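Long-range contacts in globin (Geobacter sulfurreducens, PDB 2W31), which binds a hexa-coordinate heme, and probably oxygen, as the N-terminal globin domain of a longer, probably membrane-anchored globin-coupled sensor: residues Leu20-Leu24 against Gln130-Val135; Asn31-Leu35 against Gln67-Val71. One frame throughout, in Å; residues are numbered along the deposited sequence. Where two conformers were deposited one is given.

Contact 1. Residues Leu20-Leu24 against Gln130-Val135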
ATOM      1  N   LEU A  20      -3.541  -7.372  17.760  1.00 14.12           N
ATOM      2  CA  LEU A  20      -4.426  -7.894  16.735  1.00 14.07           C
ATOM      3  C   LEU A  20      -3.659  -8.716  15.709  1.00 13.68           C
ATOM      4  O   LEU A  20      -4.141  -9.786  15.263  1.00 15.03           O
ATOM      5  CB  LEU A  20      -5.194  -6.759  16.060  1.00 13.98           C
ATOM      6  CG  LEU A  20      -6.244  -6.081  16.929  1.00 15.43           C
ATOM      7  CD1 LEU A  20      -6.596  -4.682  16.355  1.00 16.72           C
ATOM      8  CD2 LEU A  20      -7.450  -7.029  17.051  1.00 19.62           C
ATOM      9  N   LEU A  21      -2.461  -8.237  15.319  1.00 12.32           N
ATOM     10  CA  LEU A  21      -1.635  -9.049  14.415  1.00 12.48           C
ATOM     11  C   LEU A  21      -1.302 -10.408  15.070  1.00 12.78           C
ATOM     12  O   LEU A  21      -1.348 -11.452  14.401  1.00 13.37           O
ATOM     13  CB  LEU A  21      -0.351  -8.321  14.054  1.00 12.17           C
ATOM     14  CG  LEU A  21      -0.560  -7.051  13.217  1.00 12.03           C
ATOM     15  CD1 LEU A  21       0.787  -6.378  13.050  1.00 12.59           C
ATOM     16  CD2 LEU A  21      -1.166  -7.397  11.845  1.00 13.52           C
ATOM     17  N   GLY A  22      -0.960 -10.401  16.372  1.00 12.77           N
ATOM     18  CA  GLY A  22      -0.716 -11.685  17.058  1.00 14.07           C
ATOM     19  C   GLY A  22      -1.934 -12.601  17.002  1.00 15.21           C
ATOM     20  O   GLY A  22      -1.773 -13.836  16.858  1.00 16.29           O
ATOM     21  N   SER A  23      -3.137 -12.029  17.149  1.00 15.35           N
ATOM     22  CA  SER A  23      -4.375 -12.808  17.111  1.00 15.91           C
ATOM     23  C   SER A  23      -4.602 -13.442  15.740  1.00 16.30           C
ATOM     24  O   SER A  23      -5.324 -14.444  15.633  1.00 18.62           O
ATOM     25  CB  SER A  23      -5.584 -11.956  17.536  1.00 17.28           C
ATOM     26  OG  SER A  23      -6.041 -11.177  16.452  1.00 19.12           O
ATOM     27  N   LEU A  24      -4.013 -12.857  14.693  1.00 15.41           N
ATOM     28  CA  LEU A  24      -4.090 -13.433  13.338  1.00 15.47           C
ATOM     29  C   LEU A  24      -3.013 -14.471  13.026  1.00 15.28           C
ATOM     30  O   LEU A  24      -3.043 -15.108  11.961  1.00 15.60           O
ATOM     31  CB  LEU A  24      -4.046 -12.297  12.282  1.00 15.11           C
ATOM     32  CG  LEU A  24      -5.231 -11.358  12.296  1.00 14.95           C
ATOM     33  CD1 LEU A  24      -4.842 -10.087  11.517  1.00 15.08           C
ATOM     34  CD2 LEU A  24      -6.477 -11.996  11.645  1.00 16.41           C
ATOM     35  N   GLN A 130     -10.944  -3.556  12.560  1.00 14.97           N
ATOM     36  CA  GLN A 130      -9.747  -3.449  13.382  1.00 15.18           C
ATOM     37  C   GLN A 130      -8.597  -4.317  12.872  1.00 14.86           C
ATOM     38  O   GLN A 130      -7.441  -3.848  12.856  1.00 13.75           O
ATOM     39  CB  GLN A 130     -10.075  -3.778  14.847  1.00 17.94           C
ATOM     40  CG  GLN A 130     -10.839  -2.677  15.581  1.00 21.10           C
ATOM     41  CD  GLN A 130     -11.068  -3.048  17.058  1.00 28.07           C
ATOM     42  OE1 GLN A 130     -10.450  -3.980  17.571  1.00 30.75           O
ATOM     43  NE2 GLN A 130     -11.968  -2.313  17.743  1.00 31.05           N
ATOM     44  N   ARG A 131      -8.899  -5.540  12.441  1.00 13.85           N
ATOM     45  CA  ARG A 131      -7.873  -6.452  11.895  1.00 13.79           C
ATOM     46  C   ARG A 131      -7.352  -5.965  10.538  1.00 12.30           C
ATOM     47  O   ARG A 131      -6.131  -5.974  10.305  1.00 13.42           O
ATOM     48  CB  ARG A 131      -8.398  -7.890  11.816  1.00 14.39           C
ATOM     49  CG  ARG A 131      -8.481  -8.521  13.214  1.00 15.34           C
ATOM     50  CD  ARG A 131      -9.511  -9.651  13.330  1.00 17.05           C
ATOM     51  NE  ARG A 131      -9.522 -10.168  14.705  1.00 19.49           N
ATOM     52  CZ  ARG A 131     -10.059  -9.547  15.752  1.00 20.33           C
ATOM     53  NH1 ARG A 131     -10.667  -8.374  15.613  1.00 20.59           N
ATOM     54  NH2 ARG A 131      -9.968 -10.103  16.971  1.00 22.27           N
ATOM     55  N   ARG A 132      -8.259  -5.474   9.679  1.00 12.53           N
ATOM     56  CA  ARG A 132      -7.830  -4.905   8.407  0.50 12.02           C
ATOM     57  C   ARG A 132      -6.929  -3.692   8.660  1.00 11.20           C
ATOM     58  O   ARG A 132      -5.889  -3.534   7.971  1.00 11.68           O
ATOM     59  CB  ARG A 132      -9.036  -4.516   7.539  0.50 12.74           C
ATOM     60  CG  ARG A 132      -8.666  -4.183   6.090  0.50 13.01           C
ATOM     61  CD  ARG A 132      -9.855  -3.700   5.281  0.50 14.65           C
ATOM     62  NE  ARG A 132     -10.496  -2.518   5.873  0.50 12.64           N
ATOM     63  CZ  ARG A 132     -11.742  -2.481   6.348  0.50 14.44           C
ATOM     64  NH1 ARG A 132     -12.516  -3.550   6.303  0.50 13.39           N
ATOM     65  NH2 ARG A 132     -12.217  -1.357   6.868  0.50 13.87           N
ATOM     66  N   GLU A 133      -7.323  -2.810   9.602  1.00 11.65           N
ATOM     67  CA  GLU A 133      -6.494  -1.627   9.838  1.00 11.97           C
ATOM     68  C   GLU A 133      -5.075  -1.994  10.318  1.00 11.26           C
ATOM     69  O   GLU A 133      -4.100  -1.395   9.872  1.00 10.81           O
ATOM     70  CB  GLU A 133      -7.161  -0.656  10.828  1.00 13.24           C
ATOM     71  CG  GLU A 133      -8.395   0.102  10.227  1.00 15.70           C
ATOM     72  CD  GLU A 133      -9.222   0.869  11.258  1.00 20.45           C
ATOM     73  OE1 GLU A 133      -9.140   0.548  12.461  1.00 25.55           O
ATOM     74  OE2 GLU A 133     -10.023   1.731  10.847  1.00 25.54           O
ATOM     75  N   ALA A 134      -4.957  -3.012  11.193  1.00 10.85           N
ATOM     76  CA  ALA A 134      -3.646  -3.428  11.705  1.00 10.73           C
ATOM     77  C   ALA A 134      -2.785  -3.993  10.550  1.00 10.92           C
ATOM     78  O   ALA A 134      -1.582  -3.703  10.456  1.00 11.20           O
ATOM     79  CB  ALA A 134      -3.817  -4.502  12.813  1.00 12.14           C
ATOM     80  N   VAL A 135      -3.387  -4.848   9.709  1.00 11.28           N
ATOM     81  CA  VAL A 135      -2.650  -5.476   8.593  1.00 10.72           C
ATOM     82  C   VAL A 135      -2.220  -4.400   7.586  1.00 10.72           C
ATOM     83  O   VAL A 135      -1.074  -4.408   7.110  1.00 10.33           O
ATOM     84  CB  VAL A 135      -3.513  -6.533   7.882  1.00 12.65           C
ATOM     85  CG1 VAL A 135      -2.975  -6.866   6.493  1.00 13.47           C
ATOM     86  CG2 VAL A 135      -3.618  -7.771   8.772  1.00 12.35           C
TER
HETATM   87  O   HOH W   1      -8.276 -12.599  15.447  1.00 25.69           O
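Ala-134 provides the hollow here: its small methyl lets Leu-20 and Leu-21 settle around it, with Leu-20 CB 4.2 Å and Leu-21 CD2 4.0 Å from Ala-134 CB. The backbones come close as a result, Leu-20 CA lying 6.1 Å from Arg-131 CA. The next bump is Val-135 CG2, seated between Leu-21 CD2 (3.9 Å) and Leu-24 CD1 (3.8 Å). Leu-20 projects in the other direction, CD1 resting 3.7 Å from Gln-130 O while CD2 lies over one face of the Arg-131 guanidinium. Water 1 fills the gap between Ser-23 and Arg-131, giving a hydrogen bond to Ser-23 OG (2.8 Å) and accepting one from Arg-131 NE (2.8 Å). Arg-131 NH1 is hydrogen-bonded to Glu-127 O. Helix 125-151, the last (H) helix of the globin fold, thus packs on helix 15-23 and, through Val-135, on helix 100-121 (G); Arg-132, hydrogen-bonded to Gln-119 of the second subunit, puts it at the dimer interface.

Contact 2. Residues Asn31-Leu35 against Gln67-Val71. With HEM (protoporphyrin IX containing Fe), chain C.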
ATOM      1  N   ASN A  31      -2.473 -20.593   6.480  1.00 20.63           N
ATOM      2  CA  ASN A  31      -2.514 -20.167   5.077  1.00 20.60           C
ATOM      3  C   ASN A  31      -1.161 -19.888   4.413  1.00 19.81           C
ATOM      4  O   ASN A  31      -1.110 -19.434   3.264  1.00 19.93           O
ATOM      5  CB  ASN A  31      -3.398 -18.926   4.956  1.00 20.22           C
ATOM      6  CG  ASN A  31      -4.861 -19.259   5.072  1.00 21.89           C
ATOM      7  OD1 ASN A  31      -5.453 -19.149   6.141  1.00 21.97           O
ATOM      8  ND2 ASN A  31      -5.451 -19.694   3.966  1.00 23.83           N
ATOM      9  N   LYS A  32      -0.063 -20.166   5.122  1.00 19.68           N
ATOM     10  CA  LYS A  32       1.246 -19.757   4.678  1.00 20.12           C
ATOM     11  C   LYS A  32       1.647 -20.377   3.335  1.00 20.24           C
ATOM     12  O   LYS A  32       2.228 -19.699   2.486  1.00 19.47           O
ATOM     13  CB  LYS A  32       2.303 -20.019   5.780  1.00 21.19           C
ATOM     14  CG  LYS A  32       2.698 -21.471   6.041  1.00 22.23           C
ATOM     15  CD  LYS A  32       3.648 -21.494   7.259  1.00 24.17           C
ATOM     16  CE  LYS A  32       4.381 -22.826   7.411  1.00 26.46           C
ATOM     17  NZ  LYS A  32       3.425 -23.883   7.791  1.00 25.60           N
ATOM     18  N   GLU A  33       1.326 -21.656   3.145  1.00 20.28           N
ATOM     19  CA  GLU A  33       1.670 -22.326   1.875  1.00 20.85           C
ATOM     20  C   GLU A  33       0.830 -21.820   0.686  1.00 21.13           C
ATOM     21  O   GLU A  33       1.352 -21.696  -0.441  1.00 20.98           O
ATOM     22  CB  GLU A  33       1.572 -23.866   2.001  1.00 21.60           C
ATOM     23  CG  GLU A  33       2.574 -24.458   2.983  1.00 23.89           C
ATOM     24  CD  GLU A  33       2.027 -24.572   4.403  1.00 27.37           C
ATOM     25  OE1 GLU A  33       0.874 -24.151   4.670  1.00 27.59           O
ATOM     26  OE2 GLU A  33       2.756 -25.111   5.264  1.00 29.72           O
ATOM     27  N   ARG A  34      -0.460 -21.569   0.932  1.00 21.11           N
ATOM     28  CA  ARG A  34      -1.364 -20.991  -0.065  1.00 21.79           C
ATOM     29  C   ARG A  34      -0.818 -19.627  -0.517  1.00 21.64           C
ATOM     30  O   ARG A  34      -0.712 -19.357  -1.737  1.00 21.45           O
ATOM     31  CB  ARG A  34      -2.761 -20.802   0.525  0.60 22.87           C
ATOM     32  CG  ARG A  34      -3.812 -21.798   0.074  0.60 25.10           C
ATOM     33  CD  ARG A  34      -5.224 -21.372   0.476  0.60 27.08           C
ATOM     34  NE  ARG A  34      -5.696 -20.287  -0.375  0.60 29.61           N
ATOM     35  CZ  ARG A  34      -6.100 -19.083   0.041  0.60 30.99           C
ATOM     36  NH1 ARG A  34      -6.151 -18.763   1.330  0.60 31.14           N
ATOM     37  NH2 ARG A  34      -6.484 -18.190  -0.855  0.60 31.49           N
ATOM     38  N   LEU A  35      -0.437 -18.799   0.471  1.00 20.07           N
ATOM     39  CA  LEU A  35       0.202 -17.500   0.212  1.00 19.94           C
ATOM     40  C   LEU A  35       1.478 -17.694  -0.613  1.00 20.14           C
ATOM     41  O   LEU A  35       1.655 -17.060  -1.647  1.00 20.03           O
ATOM     42  CB  LEU A  35       0.484 -16.730   1.530  1.00 19.01           C
ATOM     43  CG  LEU A  35       1.115 -15.318   1.440  1.00 19.28           C
ATOM     44  CD1 LEU A  35       2.643 -15.404   1.316  1.00 20.30           C
ATOM     45  CD2 LEU A  35       0.532 -14.477   0.281  1.00 20.23           C
ATOM     46  N   GLN A  67       7.817 -17.043   2.183  1.00 18.57           N
ATOM     47  CA  GLN A  67       6.798 -17.593   3.094  1.00 16.92           C
ATOM     48  C   GLN A  67       7.136 -17.192   4.551  1.00 17.40           C
ATOM     49  O   GLN A  67       6.253 -16.753   5.332  1.00 17.18           O
ATOM     50  CB  GLN A  67       6.736 -19.129   2.965  1.00 16.49           C
ATOM     51  CG  GLN A  67       5.594 -19.741   3.751  1.00 19.40           C
ATOM     52  CD  GLN A  67       5.589 -21.231   3.595  1.00 23.01           C
ATOM     53  OE1 GLN A  67       5.043 -21.755   2.618  1.00 23.90           O
ATOM     54  NE2 GLN A  67       6.211 -21.922   4.539  1.00 26.01           N
ATOM     55  N   ASP A  68       8.409 -17.297   4.901  1.00 17.44           N
ATOM     56  CA  ASP A  68       8.870 -16.998   6.268  1.00 18.19           C
ATOM     57  C   ASP A  68       8.662 -15.522   6.596  1.00 16.75           C
ATOM     58  O   ASP A  68       8.220 -15.189   7.697  1.00 17.48           O
ATOM     59  CB  ASP A  68      10.353 -17.367   6.491  1.00 19.22           C
ATOM     60  CG  ASP A  68      10.633 -18.875   6.509  1.00 24.08           C
ATOM     61  OD1 ASP A  68       9.714 -19.713   6.705  1.00 26.09           O
ATOM     62  OD2 ASP A  68      11.838 -19.196   6.326  1.00 28.51           O
ATOM     63  N   TRP A  69       8.961 -14.639   5.628  1.00 15.71           N
ATOM     64  CA  TRP A  69       8.732 -13.200   5.816  1.00 14.63           C
ATOM     65  C   TRP A  69       7.232 -12.912   6.109  1.00 13.49           C
ATOM     66  O   TRP A  69       6.890 -12.115   7.021  1.00 13.87           O
ATOM     67  CB  TRP A  69       9.208 -12.390   4.583  1.00 14.63           C
ATOM     68  CG  TRP A  69       8.624 -10.965   4.621  1.00 14.23           C
ATOM     69  CD1 TRP A  69       9.103  -9.887   5.306  1.00 14.21           C
ATOM     70  CD2 TRP A  69       7.395 -10.535   3.989  1.00 13.49           C
ATOM     71  NE1 TRP A  69       8.226  -8.790   5.150  1.00 14.70           N
ATOM     72  CE2 TRP A  69       7.194  -9.176   4.328  1.00 13.12           C
ATOM     73  CE3 TRP A  69       6.456 -11.179   3.147  1.00 14.27           C
ATOM     74  CZ2 TRP A  69       6.086  -8.445   3.849  1.00 13.76           C
ATOM     75  CZ3 TRP A  69       5.368 -10.459   2.672  1.00 13.51           C
ATOM     76  CH2 TRP A  69       5.199  -9.097   3.038  1.00 14.25           C
ATOM     77  N   PHE A  70       6.360 -13.569   5.352  1.00 14.24           N
ATOM     78  CA  PHE A  70       4.915 -13.404   5.553  1.00 13.16           C
ATOM     79  C   PHE A  70       4.492 -13.744   7.000  1.00 12.66           C
ATOM     80  O   PHE A  70       3.784 -12.991   7.680  1.00 12.28           O
ATOM     81  CB  PHE A  70       4.151 -14.224   4.516  1.00 13.72           C
ATOM     82  CG  PHE A  70       2.661 -14.271   4.736  1.00 14.52           C
ATOM     83  CD1 PHE A  70       1.843 -13.158   4.430  1.00 13.33           C
ATOM     84  CD2 PHE A  70       2.053 -15.428   5.241  1.00 15.19           C
ATOM     85  CE1 PHE A  70       0.470 -13.206   4.636  1.00 12.91           C
ATOM     86  CE2 PHE A  70       0.669 -15.486   5.403  1.00 14.50           C
ATOM     87  CZ  PHE A  70      -0.128 -14.367   5.121  1.00 13.90           C
ATOM     88  N   VAL A  71       4.954 -14.890   7.477  1.00 14.59           N
ATOM     89  CA  VAL A  71       4.668 -15.268   8.853  1.00 15.83           C
ATOM     90  C   VAL A  71       5.197 -14.253   9.872  1.00 13.63           C
ATOM     91  O   VAL A  71       4.517 -13.940  10.861  1.00 14.13           O
ATOM     92  CB  VAL A  71       5.235 -16.668   9.123  1.00 16.67           C
ATOM     93  CG1 VAL A  71       5.113 -17.034  10.599  1.00 20.39           C
ATOM     94  CG2 VAL A  71       4.465 -17.672   8.264  1.00 19.90           C
TER
HETATM   95  CHA HEM C 200      15.232 -12.115  -0.903  1.00 21.10           C
HETATM   96  CHB HEM C 200      11.167 -10.493   1.113  1.00 17.49           C
HETATM   97  CHC HEM C 200       9.637  -9.175  -3.292  1.00 13.81           C
HETATM   98  CHD HEM C 200      13.065 -11.955  -5.257  1.00 18.76           C
HETATM   99  C1A HEM C 200      14.279 -11.783   0.036  1.00 19.92           C
HETATM  100  C2A HEM C 200      14.404 -11.943   1.474  1.00 20.33           C
HETATM  101  C3A HEM C 200      13.268 -11.517   2.040  1.00 19.26           C
HETATM  102  C4A HEM C 200      12.409 -11.056   0.953  1.00 18.52           C
HETATM  103  CMA HEM C 200      12.888 -11.475   3.533  1.00 20.25           C
HETATM  104  CAA HEM C 200      15.662 -12.505   2.210  1.00 21.00           C
HETATM  105  CBA HEM C 200      16.644 -11.327   2.197  0.50 21.92           C
HETATM  106  CGA HEM C 200      17.793 -11.446   3.178  0.50 25.18           C
HETATM  107  O1A HEM C 200      17.574 -11.350   4.418  0.50 24.60           O
HETATM  108  O2A HEM C 200      18.949 -11.621   2.698  0.50 24.10           O
HETATM  109  C1B HEM C 200      10.461  -9.861   0.103  1.00 15.91           C
HETATM  110  C2B HEM C 200       9.298  -9.002   0.262  1.00 14.53           C
HETATM  111  C3B HEM C 200       8.871  -8.632  -0.950  1.00 13.37           C
HETATM  112  C4B HEM C 200       9.726  -9.289  -1.929  1.00 14.12           C
HETATM  113  CMB HEM C 200       8.746  -8.617   1.652  1.00 15.71           C
HETATM  114  CAB HEM C 200       7.682  -7.749  -1.323  1.00 13.24           C
HETATM  115  CBB HEM C 200       6.500  -7.845  -0.683  1.00 13.25           C
HETATM  116  C1C HEM C 200      10.378  -9.876  -4.210  1.00 15.08           C
HETATM  117  C2C HEM C 200      10.120  -9.971  -5.627  1.00 15.44           C
HETATM  118  C3C HEM C 200      11.046 -10.771  -6.164  1.00 15.94           C
HETATM  119  C4C HEM C 200      11.940 -11.186  -5.103  1.00 16.66           C
HETATM  120  CMC HEM C 200       8.977  -9.295  -6.380  1.00 15.43           C
HETATM  121  CAC HEM C 200      11.159 -11.148  -7.655  1.00 18.70           C
HETATM  122  CBC HEM C 200      11.228 -12.399  -8.103  1.00 19.25           C
HETATM  123  C1D HEM C 200      14.025 -12.137  -4.295  1.00 19.61           C
HETATM  124  C2D HEM C 200      15.375 -12.664  -4.542  1.00 21.77           C
HETATM  125  C3D HEM C 200      16.062 -12.713  -3.193  1.00 22.57           C
HETATM  126  C4D HEM C 200      15.056 -12.234  -2.250  1.00 21.17           C
HETATM  127  CMD HEM C 200      15.965 -13.048  -5.893  1.00 21.69           C
HETATM  128  CAD HEM C 200      17.495 -13.209  -2.855  0.50 25.26           C
HETATM  129  CBD HEM C 200      18.558 -12.183  -3.199  0.50 27.61           C
HETATM  130  CGD HEM C 200      19.902 -12.883  -3.170  0.50 28.90           C
HETATM  131  O1D HEM C 200      20.128 -13.848  -3.949  0.50 30.61           O
HETATM  132  O2D HEM C 200      20.760 -12.464  -2.362  0.50 29.55           O
HETATM  133  NA  HEM C 200      13.045 -11.248  -0.264  1.00 17.84           N
HETATM  134  NB  HEM C 200      10.692 -10.008  -1.238  1.00 14.62           N
HETATM  135  NC  HEM C 200      11.501 -10.636  -3.901  1.00 16.01           N
HETATM  136  ND  HEM C 200      13.900 -11.905  -2.946  1.00 18.50           N
HETATM  137 FE   HEM C 200      12.264 -10.955  -2.089  1.00 18.47          FE
HETATM  138  O   HOH W   2       5.809 -25.097   4.970  1.00 43.69           O
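Leu-35 sits over the face of the Phe-70 ring: its CG is 3.6 Å from the ring centroid and 6° off the normal, a CH-pi contact, with CD1 3.6 Å from Phe-70 CG. Phe-70 also meets Phe-74 edge-to-face. Beside this apolar patch, Gln-67 stretches out along Lys-32 and Glu-33. Its OE1 sits 3.5 Å from both Glu-33 CA and Lys-32 O; the two oxygens are both acceptors and do not bond. The Lys-32 side chain runs past Val-71 and Gln-67, CD 4.0 Å from Val-71 CG2 and CE 3.5 Å from Gln-67 NE2, before NZ turns to a salt bridge with Glu-33 OE2 (2.9 Å). Water 2 joins the segments, donating to Glu-33 OE2 (3.1 Å) and accepting from Gln-67 NE2 (3.2 Å). Helix 62-72, the globin E helix, carries His-66, which with His-93 ligates the heme iron axially; one face of the Trp-69 ring receives the heme methyl CMB, 3.1 Å from Trp-69 CE2. The chemistry thus grades from a Leu-Phe interior to a charged edge, where the lysine's aliphatic stem does the packing and its charge is met by Glu-33 on the same helix and Glu-29 of helix 25-30, not by helix 62-72.

Overall arrangement
From the N terminus, the chain enters contact 1 at residues 20-24, passes helix 25-30 and reaches contact 2 at 31-35. Contact 2 closes first, after 31 residues, when helix 62-72 returns. The chain then runs through helices 80-96 and 100-121, and contact 1 closes when helix 125-151 meets helix 15-23 after 105 intervening residues, so contact 2 is nested inside its loop. The two do not touch: their centres are 16 Å apart. Contact 1 ties the N-terminal region to the last helix, while contact 2 joins the start of helix 32-44 to helix 62-72, which carries one of the two axial histidines. Helix 100-121 neighbours both, through Thr-114 against Val-135 and Phe-70.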